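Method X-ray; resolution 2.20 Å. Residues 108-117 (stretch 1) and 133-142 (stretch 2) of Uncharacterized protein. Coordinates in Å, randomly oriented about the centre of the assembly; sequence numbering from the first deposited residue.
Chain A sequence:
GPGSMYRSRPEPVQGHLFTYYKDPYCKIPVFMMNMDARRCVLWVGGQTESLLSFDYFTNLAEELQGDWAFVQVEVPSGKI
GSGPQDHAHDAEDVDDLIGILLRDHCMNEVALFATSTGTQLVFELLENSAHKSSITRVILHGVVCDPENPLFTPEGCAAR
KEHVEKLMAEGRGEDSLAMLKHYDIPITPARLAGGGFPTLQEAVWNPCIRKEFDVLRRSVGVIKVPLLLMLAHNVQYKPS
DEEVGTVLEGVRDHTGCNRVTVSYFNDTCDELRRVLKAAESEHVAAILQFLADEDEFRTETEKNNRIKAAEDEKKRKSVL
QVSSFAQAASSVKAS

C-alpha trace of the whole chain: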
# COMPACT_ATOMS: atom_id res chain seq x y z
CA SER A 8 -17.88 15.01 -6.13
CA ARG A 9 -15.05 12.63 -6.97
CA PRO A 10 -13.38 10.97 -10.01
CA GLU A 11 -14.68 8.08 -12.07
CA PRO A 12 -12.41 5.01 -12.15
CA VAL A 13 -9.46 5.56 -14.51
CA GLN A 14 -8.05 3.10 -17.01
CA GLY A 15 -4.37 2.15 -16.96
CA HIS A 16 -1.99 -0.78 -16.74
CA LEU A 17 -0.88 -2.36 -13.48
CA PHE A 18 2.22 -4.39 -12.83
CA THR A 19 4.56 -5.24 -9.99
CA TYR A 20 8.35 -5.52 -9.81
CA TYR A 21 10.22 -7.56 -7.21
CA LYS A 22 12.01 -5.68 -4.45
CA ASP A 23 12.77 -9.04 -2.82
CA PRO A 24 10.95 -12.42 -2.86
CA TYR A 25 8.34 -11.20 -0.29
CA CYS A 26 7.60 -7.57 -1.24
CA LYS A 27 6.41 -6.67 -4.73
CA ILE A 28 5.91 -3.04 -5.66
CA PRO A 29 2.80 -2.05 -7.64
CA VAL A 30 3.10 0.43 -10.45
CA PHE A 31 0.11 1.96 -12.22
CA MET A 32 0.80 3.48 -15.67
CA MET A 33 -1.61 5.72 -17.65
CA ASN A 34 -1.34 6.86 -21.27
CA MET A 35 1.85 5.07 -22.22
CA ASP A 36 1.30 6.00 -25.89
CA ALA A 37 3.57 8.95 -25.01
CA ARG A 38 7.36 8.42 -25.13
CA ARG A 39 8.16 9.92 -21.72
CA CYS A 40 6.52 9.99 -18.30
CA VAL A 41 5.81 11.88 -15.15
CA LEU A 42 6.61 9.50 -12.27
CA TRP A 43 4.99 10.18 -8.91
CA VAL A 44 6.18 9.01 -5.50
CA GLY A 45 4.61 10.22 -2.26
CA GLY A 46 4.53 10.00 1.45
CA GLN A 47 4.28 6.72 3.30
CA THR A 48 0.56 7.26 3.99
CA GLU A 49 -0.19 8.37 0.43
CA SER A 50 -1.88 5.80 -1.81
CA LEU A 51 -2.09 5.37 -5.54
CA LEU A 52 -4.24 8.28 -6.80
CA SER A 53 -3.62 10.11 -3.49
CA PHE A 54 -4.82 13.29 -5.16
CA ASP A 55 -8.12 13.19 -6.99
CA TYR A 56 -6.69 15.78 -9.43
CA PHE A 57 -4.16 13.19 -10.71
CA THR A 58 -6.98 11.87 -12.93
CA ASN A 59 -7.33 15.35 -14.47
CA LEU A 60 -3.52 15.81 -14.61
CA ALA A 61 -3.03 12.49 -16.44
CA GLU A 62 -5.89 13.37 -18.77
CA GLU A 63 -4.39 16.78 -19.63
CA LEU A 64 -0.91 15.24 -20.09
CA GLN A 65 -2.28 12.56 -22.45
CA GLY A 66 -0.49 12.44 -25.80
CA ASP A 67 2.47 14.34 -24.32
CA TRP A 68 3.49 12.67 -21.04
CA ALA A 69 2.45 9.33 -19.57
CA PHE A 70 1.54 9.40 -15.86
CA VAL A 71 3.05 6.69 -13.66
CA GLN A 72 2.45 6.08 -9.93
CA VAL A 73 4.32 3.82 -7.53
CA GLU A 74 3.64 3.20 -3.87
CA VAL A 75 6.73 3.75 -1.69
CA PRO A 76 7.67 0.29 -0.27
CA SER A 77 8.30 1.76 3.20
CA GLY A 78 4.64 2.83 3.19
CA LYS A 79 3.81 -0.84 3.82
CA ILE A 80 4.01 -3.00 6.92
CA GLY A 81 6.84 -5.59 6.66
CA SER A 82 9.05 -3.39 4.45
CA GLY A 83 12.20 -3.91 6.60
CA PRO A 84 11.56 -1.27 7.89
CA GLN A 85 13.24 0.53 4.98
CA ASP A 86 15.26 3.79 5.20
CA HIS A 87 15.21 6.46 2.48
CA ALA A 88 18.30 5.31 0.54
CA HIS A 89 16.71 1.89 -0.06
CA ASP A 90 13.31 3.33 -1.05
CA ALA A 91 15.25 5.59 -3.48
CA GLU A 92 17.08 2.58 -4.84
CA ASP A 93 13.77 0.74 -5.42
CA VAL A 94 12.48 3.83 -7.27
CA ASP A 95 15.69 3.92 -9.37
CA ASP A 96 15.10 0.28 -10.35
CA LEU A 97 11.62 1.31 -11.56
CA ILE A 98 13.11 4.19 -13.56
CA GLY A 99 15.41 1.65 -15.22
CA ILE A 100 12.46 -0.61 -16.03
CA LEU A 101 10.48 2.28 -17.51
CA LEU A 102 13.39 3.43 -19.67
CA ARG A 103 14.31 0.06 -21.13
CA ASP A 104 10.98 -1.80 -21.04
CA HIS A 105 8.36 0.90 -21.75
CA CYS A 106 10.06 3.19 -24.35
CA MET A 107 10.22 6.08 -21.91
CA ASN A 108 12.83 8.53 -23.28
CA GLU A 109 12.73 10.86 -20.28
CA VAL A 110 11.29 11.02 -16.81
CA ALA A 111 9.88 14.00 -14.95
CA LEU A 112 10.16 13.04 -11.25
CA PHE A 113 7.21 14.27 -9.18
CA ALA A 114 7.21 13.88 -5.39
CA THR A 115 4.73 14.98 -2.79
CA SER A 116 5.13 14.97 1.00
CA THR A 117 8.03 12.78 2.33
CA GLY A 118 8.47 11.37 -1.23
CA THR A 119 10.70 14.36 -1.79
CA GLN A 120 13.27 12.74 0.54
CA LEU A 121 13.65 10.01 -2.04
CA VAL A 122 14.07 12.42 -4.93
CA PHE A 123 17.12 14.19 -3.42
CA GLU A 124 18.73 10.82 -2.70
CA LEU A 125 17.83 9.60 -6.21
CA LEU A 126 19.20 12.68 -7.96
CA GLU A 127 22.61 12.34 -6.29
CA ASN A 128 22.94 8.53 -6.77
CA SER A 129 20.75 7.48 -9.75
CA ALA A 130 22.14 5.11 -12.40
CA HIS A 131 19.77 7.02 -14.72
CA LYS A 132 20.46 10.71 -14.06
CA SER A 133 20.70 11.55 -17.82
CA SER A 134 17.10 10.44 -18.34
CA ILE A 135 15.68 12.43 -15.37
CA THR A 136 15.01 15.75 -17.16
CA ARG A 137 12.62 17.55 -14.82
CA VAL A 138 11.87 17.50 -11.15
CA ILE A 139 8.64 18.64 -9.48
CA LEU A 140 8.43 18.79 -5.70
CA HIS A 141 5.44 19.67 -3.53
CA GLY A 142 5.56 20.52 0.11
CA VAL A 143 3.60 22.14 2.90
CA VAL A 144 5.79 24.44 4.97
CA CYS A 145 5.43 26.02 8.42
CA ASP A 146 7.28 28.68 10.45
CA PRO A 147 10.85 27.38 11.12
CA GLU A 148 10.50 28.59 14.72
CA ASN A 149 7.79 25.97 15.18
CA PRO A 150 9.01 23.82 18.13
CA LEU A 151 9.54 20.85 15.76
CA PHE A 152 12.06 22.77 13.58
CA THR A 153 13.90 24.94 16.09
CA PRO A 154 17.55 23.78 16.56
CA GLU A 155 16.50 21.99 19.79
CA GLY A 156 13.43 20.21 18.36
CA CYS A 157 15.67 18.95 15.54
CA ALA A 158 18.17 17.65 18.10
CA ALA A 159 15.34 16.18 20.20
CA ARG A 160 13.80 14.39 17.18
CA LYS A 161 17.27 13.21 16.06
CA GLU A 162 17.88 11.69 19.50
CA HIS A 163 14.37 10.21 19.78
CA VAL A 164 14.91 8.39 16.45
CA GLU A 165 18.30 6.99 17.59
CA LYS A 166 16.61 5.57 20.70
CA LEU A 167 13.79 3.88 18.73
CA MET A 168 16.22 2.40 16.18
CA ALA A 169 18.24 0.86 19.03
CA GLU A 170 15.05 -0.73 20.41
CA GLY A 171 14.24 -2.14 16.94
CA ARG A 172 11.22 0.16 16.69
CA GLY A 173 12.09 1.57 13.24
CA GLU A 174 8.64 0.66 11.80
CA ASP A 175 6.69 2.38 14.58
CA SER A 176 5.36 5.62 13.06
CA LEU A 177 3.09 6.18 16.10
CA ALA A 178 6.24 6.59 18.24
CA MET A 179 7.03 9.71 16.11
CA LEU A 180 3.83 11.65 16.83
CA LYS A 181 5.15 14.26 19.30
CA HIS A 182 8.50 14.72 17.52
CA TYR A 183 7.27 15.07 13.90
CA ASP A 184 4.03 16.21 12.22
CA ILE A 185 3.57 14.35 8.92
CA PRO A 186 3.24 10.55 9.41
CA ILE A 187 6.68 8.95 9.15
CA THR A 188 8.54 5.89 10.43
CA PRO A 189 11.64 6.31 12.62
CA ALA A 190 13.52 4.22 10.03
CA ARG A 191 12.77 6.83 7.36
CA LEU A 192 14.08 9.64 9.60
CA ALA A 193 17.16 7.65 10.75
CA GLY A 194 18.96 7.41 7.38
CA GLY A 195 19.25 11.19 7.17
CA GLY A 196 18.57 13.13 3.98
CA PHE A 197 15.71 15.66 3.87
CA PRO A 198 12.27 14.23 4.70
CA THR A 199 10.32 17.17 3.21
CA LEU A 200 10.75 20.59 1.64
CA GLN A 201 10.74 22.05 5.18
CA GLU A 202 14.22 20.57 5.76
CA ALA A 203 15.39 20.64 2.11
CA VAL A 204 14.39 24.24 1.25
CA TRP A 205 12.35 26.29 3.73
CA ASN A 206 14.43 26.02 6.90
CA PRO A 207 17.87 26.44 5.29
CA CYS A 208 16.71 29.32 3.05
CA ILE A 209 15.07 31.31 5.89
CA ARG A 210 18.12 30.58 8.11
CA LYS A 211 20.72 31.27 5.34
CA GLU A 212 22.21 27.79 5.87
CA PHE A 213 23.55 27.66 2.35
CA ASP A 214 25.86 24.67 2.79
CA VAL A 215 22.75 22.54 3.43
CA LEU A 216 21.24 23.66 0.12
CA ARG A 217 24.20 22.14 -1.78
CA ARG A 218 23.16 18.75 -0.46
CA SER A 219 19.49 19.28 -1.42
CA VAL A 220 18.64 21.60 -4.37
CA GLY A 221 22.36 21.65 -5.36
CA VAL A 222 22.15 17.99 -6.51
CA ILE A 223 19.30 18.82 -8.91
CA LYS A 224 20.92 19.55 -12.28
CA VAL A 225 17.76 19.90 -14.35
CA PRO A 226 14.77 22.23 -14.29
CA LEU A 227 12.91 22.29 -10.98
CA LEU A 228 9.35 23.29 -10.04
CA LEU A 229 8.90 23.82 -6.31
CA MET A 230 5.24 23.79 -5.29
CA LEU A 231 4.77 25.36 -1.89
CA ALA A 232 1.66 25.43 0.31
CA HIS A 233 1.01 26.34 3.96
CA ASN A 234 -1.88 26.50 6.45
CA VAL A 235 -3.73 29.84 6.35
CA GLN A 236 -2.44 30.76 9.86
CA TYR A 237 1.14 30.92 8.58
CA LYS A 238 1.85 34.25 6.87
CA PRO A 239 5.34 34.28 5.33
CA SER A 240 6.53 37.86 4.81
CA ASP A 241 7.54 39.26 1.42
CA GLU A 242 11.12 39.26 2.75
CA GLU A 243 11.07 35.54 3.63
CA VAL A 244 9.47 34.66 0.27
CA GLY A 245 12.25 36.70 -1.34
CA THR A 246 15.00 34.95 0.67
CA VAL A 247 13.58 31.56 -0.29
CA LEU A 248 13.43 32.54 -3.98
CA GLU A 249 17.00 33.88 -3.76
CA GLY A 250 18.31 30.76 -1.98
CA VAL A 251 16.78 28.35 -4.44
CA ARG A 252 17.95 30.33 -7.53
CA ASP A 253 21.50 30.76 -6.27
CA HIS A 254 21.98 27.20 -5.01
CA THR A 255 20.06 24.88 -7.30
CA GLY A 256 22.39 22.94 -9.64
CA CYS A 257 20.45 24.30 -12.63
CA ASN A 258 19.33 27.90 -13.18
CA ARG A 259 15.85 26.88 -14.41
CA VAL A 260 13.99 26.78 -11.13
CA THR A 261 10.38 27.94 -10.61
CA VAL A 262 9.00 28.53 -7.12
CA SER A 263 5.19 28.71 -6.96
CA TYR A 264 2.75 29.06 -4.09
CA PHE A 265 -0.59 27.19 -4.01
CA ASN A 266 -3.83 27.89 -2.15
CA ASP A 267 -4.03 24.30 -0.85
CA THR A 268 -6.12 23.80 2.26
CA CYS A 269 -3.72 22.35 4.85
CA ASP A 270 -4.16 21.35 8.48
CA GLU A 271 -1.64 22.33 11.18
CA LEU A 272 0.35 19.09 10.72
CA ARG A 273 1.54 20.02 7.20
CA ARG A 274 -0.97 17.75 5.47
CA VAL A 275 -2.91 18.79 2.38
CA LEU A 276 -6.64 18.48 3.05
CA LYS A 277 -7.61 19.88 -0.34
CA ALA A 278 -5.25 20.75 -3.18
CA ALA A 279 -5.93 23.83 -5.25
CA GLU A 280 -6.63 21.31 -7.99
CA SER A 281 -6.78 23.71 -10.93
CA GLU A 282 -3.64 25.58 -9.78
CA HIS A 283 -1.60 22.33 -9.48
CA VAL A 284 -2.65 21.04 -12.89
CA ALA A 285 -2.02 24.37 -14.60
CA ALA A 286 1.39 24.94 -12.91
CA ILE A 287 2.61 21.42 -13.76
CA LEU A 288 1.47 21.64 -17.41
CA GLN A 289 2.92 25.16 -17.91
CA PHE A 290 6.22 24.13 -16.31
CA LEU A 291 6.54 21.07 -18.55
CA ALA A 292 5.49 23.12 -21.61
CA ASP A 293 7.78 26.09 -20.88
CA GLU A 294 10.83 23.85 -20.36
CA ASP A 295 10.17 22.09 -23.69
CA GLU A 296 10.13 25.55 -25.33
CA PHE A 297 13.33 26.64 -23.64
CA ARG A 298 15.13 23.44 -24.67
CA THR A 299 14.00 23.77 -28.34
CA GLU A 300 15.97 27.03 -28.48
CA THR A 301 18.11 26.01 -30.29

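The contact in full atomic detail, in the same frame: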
# COMPACT_ATOMS: atom_id res chain seq x y z
N ASN A 108 11.59 7.84 -22.88
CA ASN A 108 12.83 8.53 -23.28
C ASN A 108 13.26 9.60 -22.28
O ASN A 108 14.37 10.11 -22.35
CB ASN A 108 12.66 9.22 -24.63
CG ASN A 108 12.60 8.24 -25.78
OD1 ASN A 108 13.14 7.14 -25.71
ND2 ASN A 108 11.93 8.64 -26.84
N GLU A 109 12.35 10.00 -21.40
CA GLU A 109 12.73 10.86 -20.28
C GLU A 109 11.70 10.74 -19.18
O GLU A 109 10.61 10.23 -19.39
CB GLU A 109 12.94 12.32 -20.71
CG GLU A 109 11.91 12.87 -21.64
CD GLU A 109 12.09 14.35 -21.94
OE1 GLU A 109 11.67 14.78 -23.01
OE2 GLU A 109 12.62 15.09 -21.10
N VAL A 110 12.10 11.16 -18.00
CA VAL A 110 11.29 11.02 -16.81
C VAL A 110 11.31 12.36 -16.10
O VAL A 110 12.39 12.90 -15.79
CB VAL A 110 11.82 9.92 -15.88
CG1 VAL A 110 11.06 9.93 -14.52
CG2 VAL A 110 11.73 8.54 -16.55
N ALA A 111 10.10 12.90 -15.88
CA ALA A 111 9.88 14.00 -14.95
C ALA A 111 9.53 13.39 -13.58
O ALA A 111 8.49 12.75 -13.43
CB ALA A 111 8.75 14.90 -15.48
N LEU A 112 10.41 13.57 -12.60
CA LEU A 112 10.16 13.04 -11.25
C LEU A 112 9.29 14.02 -10.46
O LEU A 112 9.63 15.19 -10.33
CB LEU A 112 11.46 12.80 -10.48
CG LEU A 112 12.04 11.38 -10.39
CD1 LEU A 112 13.27 11.36 -9.45
CD2 LEU A 112 11.01 10.39 -9.91
N PHE A 113 8.20 13.49 -9.90
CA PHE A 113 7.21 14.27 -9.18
C PHE A 113 7.04 13.64 -7.79
O PHE A 113 6.66 12.48 -7.66
CB PHE A 113 5.92 14.24 -10.02
CG PHE A 113 4.73 14.94 -9.40
CD1 PHE A 113 3.46 14.57 -9.79
CD2 PHE A 113 4.88 15.99 -8.49
CE1 PHE A 113 2.33 15.19 -9.24
CE2 PHE A 113 3.76 16.63 -7.95
CZ PHE A 113 2.49 16.22 -8.33
N ALA A 114 7.39 14.38 -6.75
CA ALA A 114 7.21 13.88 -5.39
C ALA A 114 6.36 14.83 -4.60
O ALA A 114 6.48 16.04 -4.74
CB ALA A 114 8.54 13.68 -4.68
N THR A 115 5.49 14.25 -3.78
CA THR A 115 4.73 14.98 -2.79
C THR A 115 5.14 14.48 -1.41
O THR A 115 5.59 13.35 -1.25
CB THR A 115 3.21 14.75 -2.97
OG1 THR A 115 2.93 13.35 -3.02
CG2 THR A 115 2.71 15.47 -4.23
N SER A 116 4.94 15.34 -0.41
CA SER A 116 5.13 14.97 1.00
C SER A 116 6.56 14.45 1.29
O SER A 116 7.54 15.01 0.79
CB SER A 116 4.04 13.96 1.41
OG SER A 116 4.07 13.75 2.80
N THR A 117 6.70 13.36 2.06
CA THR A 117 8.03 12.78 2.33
C THR A 117 8.65 12.00 1.14
O THR A 117 9.78 11.48 1.26
CB THR A 117 8.00 11.91 3.59
OG1 THR A 117 7.16 10.76 3.40
CG2 THR A 117 7.54 12.73 4.84
N SER A 133 20.82 10.92 -16.49
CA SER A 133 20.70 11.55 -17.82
C SER A 133 19.28 11.53 -18.36
O SER A 133 18.91 12.35 -19.20
CB SER A 133 21.63 10.90 -18.84
OG SER A 133 23.00 11.07 -18.48
N SER A 134 18.48 10.57 -17.90
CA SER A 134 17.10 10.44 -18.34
C SER A 134 16.09 11.17 -17.42
O SER A 134 14.91 11.29 -17.76
CB SER A 134 16.79 8.96 -18.52
OG SER A 134 17.64 8.40 -19.53
N ILE A 135 16.55 11.67 -16.28
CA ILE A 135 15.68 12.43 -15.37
C ILE A 135 15.81 13.93 -15.73
O ILE A 135 16.79 14.59 -15.37
CB ILE A 135 16.02 12.12 -13.88
CG1 ILE A 135 15.85 10.61 -13.63
CG2 ILE A 135 15.15 12.95 -12.92
CD1 ILE A 135 16.41 10.10 -12.30
N THR A 136 14.85 14.45 -16.50
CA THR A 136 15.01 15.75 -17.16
C THR A 136 14.26 16.90 -16.48
O THR A 136 14.46 18.06 -16.81
CB THR A 136 14.60 15.68 -18.65
OG1 THR A 136 13.28 15.16 -18.75
CG2 THR A 136 15.55 14.81 -19.47
N ARG A 137 13.39 16.56 -15.55
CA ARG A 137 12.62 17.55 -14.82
C ARG A 137 12.31 16.98 -13.47
O ARG A 137 12.14 15.79 -13.32
CB ARG A 137 11.28 17.89 -15.51
CG ARG A 137 11.38 18.84 -16.69
CD ARG A 137 11.55 18.09 -17.99
NE ARG A 137 12.44 18.79 -18.94
CZ ARG A 137 12.00 19.46 -20.00
NH1 ARG A 137 10.71 19.56 -20.23
NH2 ARG A 137 12.84 20.02 -20.82
N VAL A 138 12.25 17.87 -12.49
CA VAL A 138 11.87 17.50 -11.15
C VAL A 138 10.75 18.44 -10.69
O VAL A 138 10.82 19.65 -10.90
CB VAL A 138 13.08 17.52 -10.19
CG1 VAL A 138 12.65 17.21 -8.79
CG2 VAL A 138 14.18 16.49 -10.67
N ILE A 139 9.73 17.87 -10.07
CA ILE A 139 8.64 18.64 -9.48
C ILE A 139 8.49 18.20 -8.04
O ILE A 139 8.27 17.02 -7.78
CB ILE A 139 7.28 18.40 -10.23
CG1 ILE A 139 7.39 18.74 -11.72
CG2 ILE A 139 6.14 19.15 -9.52
CD1 ILE A 139 6.49 17.88 -12.64
N LEU A 140 8.56 19.13 -7.10
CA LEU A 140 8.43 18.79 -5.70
C LEU A 140 7.36 19.65 -5.05
O LEU A 140 7.33 20.86 -5.21
CB LEU A 140 9.76 18.98 -4.96
CG LEU A 140 11.02 18.32 -5.54
CD1 LEU A 140 12.27 18.78 -4.82
CD2 LEU A 140 10.89 16.84 -5.55
N HIS A 141 6.48 18.99 -4.30
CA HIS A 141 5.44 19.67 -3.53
C HIS A 141 5.72 19.49 -2.07
O HIS A 141 6.08 18.40 -1.62
CB HIS A 141 4.03 19.16 -3.88
CG HIS A 141 2.93 19.89 -3.15
ND1 HIS A 141 2.61 19.62 -1.84
CD2 HIS A 141 2.09 20.88 -3.55
CE1 HIS A 141 1.61 20.41 -1.47
NE2 HIS A 141 1.29 21.18 -2.48
N GLY A 142 5.55 20.59 -1.33
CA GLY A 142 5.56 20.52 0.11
C GLY A 142 4.73 21.58 0.80
O GLY A 142 4.53 22.69 0.28
O HOH W 1 15.97 8.30 -21.86
O HOH W 2 7.48 17.79 0.51
O HOH W 3 3.00 17.57 -0.00

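How do the two backbones meet? They run side by side as parallel strands, their directions only 14° apart, in a ladder whose bonds alternate across the gap. Val110 N donates to Ser134 O at 2.8 Å, and Thr136 N returns a bond to Val110 O at 3.0 Å. Further along, Leu112 N reaches Arg137 O at 2.9 Å and Ile139 N reaches Leu112 O at 2.7 Å; then Ala114 N meets Ile139 O at 3.0 Å and His141 N meets Ala114 O at 3.0 Å. Every second residue of the first strand, Val110, Leu112 and Ala114, thus uses both its N and its O, as parallel pairing requires. The ladder loosens at its far end, where the bond from Ser116 N to His141 O is weak, at 3.5 Å.

Why does the pairing slip by one residue near its start? Val110 pairs with Ile135, but Ala111 pairs with Arg137, so Thr136 is the extra residue of a beta bulge. Its phi/psi of -103/-11° departs from extended geometry, and its CA-to-CB bond points toward the first stretch. There its hydroxyl donates to the Glu109 carboxylate, with Thr136 OG1 and Glu109 OE2 a very short 2.4 Å apart. Arg137 is also near this acid, but Glu109 OE2 lies 4.3 Å from Arg137 NE and well out of the guanidinium plane, so the attraction is between charges alone, with no N-H directed at the oxygen.

Which apolar side chains meet on the two faces of the sheet? Ala111, Phe113, Arg137 and Ile139 share one face, where Phe113 CD2 packs 3.6 Å from Ile139 CG2 and Ala111 CB lies 3.9 Å from Arg137 CB. The other face carries Val110, Leu112, Ala114, Ile135, Val138 and Leu140. On it, Leu112 CD1 approaches Ile135 CG2 at 4.3 Å, while the end of Leu140 comes nearer to the first strand, bringing its CD2 to 4.0 Å from Ala114 CB. These contacts bury hydrocarbon on both faces of the paired strands.

What do the waters add at the ends of the ladder? One joins the stretches beside the bulge end, 2.5 Å from Asn108 O, to which it donates, and 2.9 Å from Ser134 OG. At the loosened end, a second donates to both Ser116 O at 2.8 Å and His141 O at 2.6 Å. A third accepts from Ser116 N at 3.0 Å and lies 2.8 Å from His141 ND1, supplementing the weak direct bond.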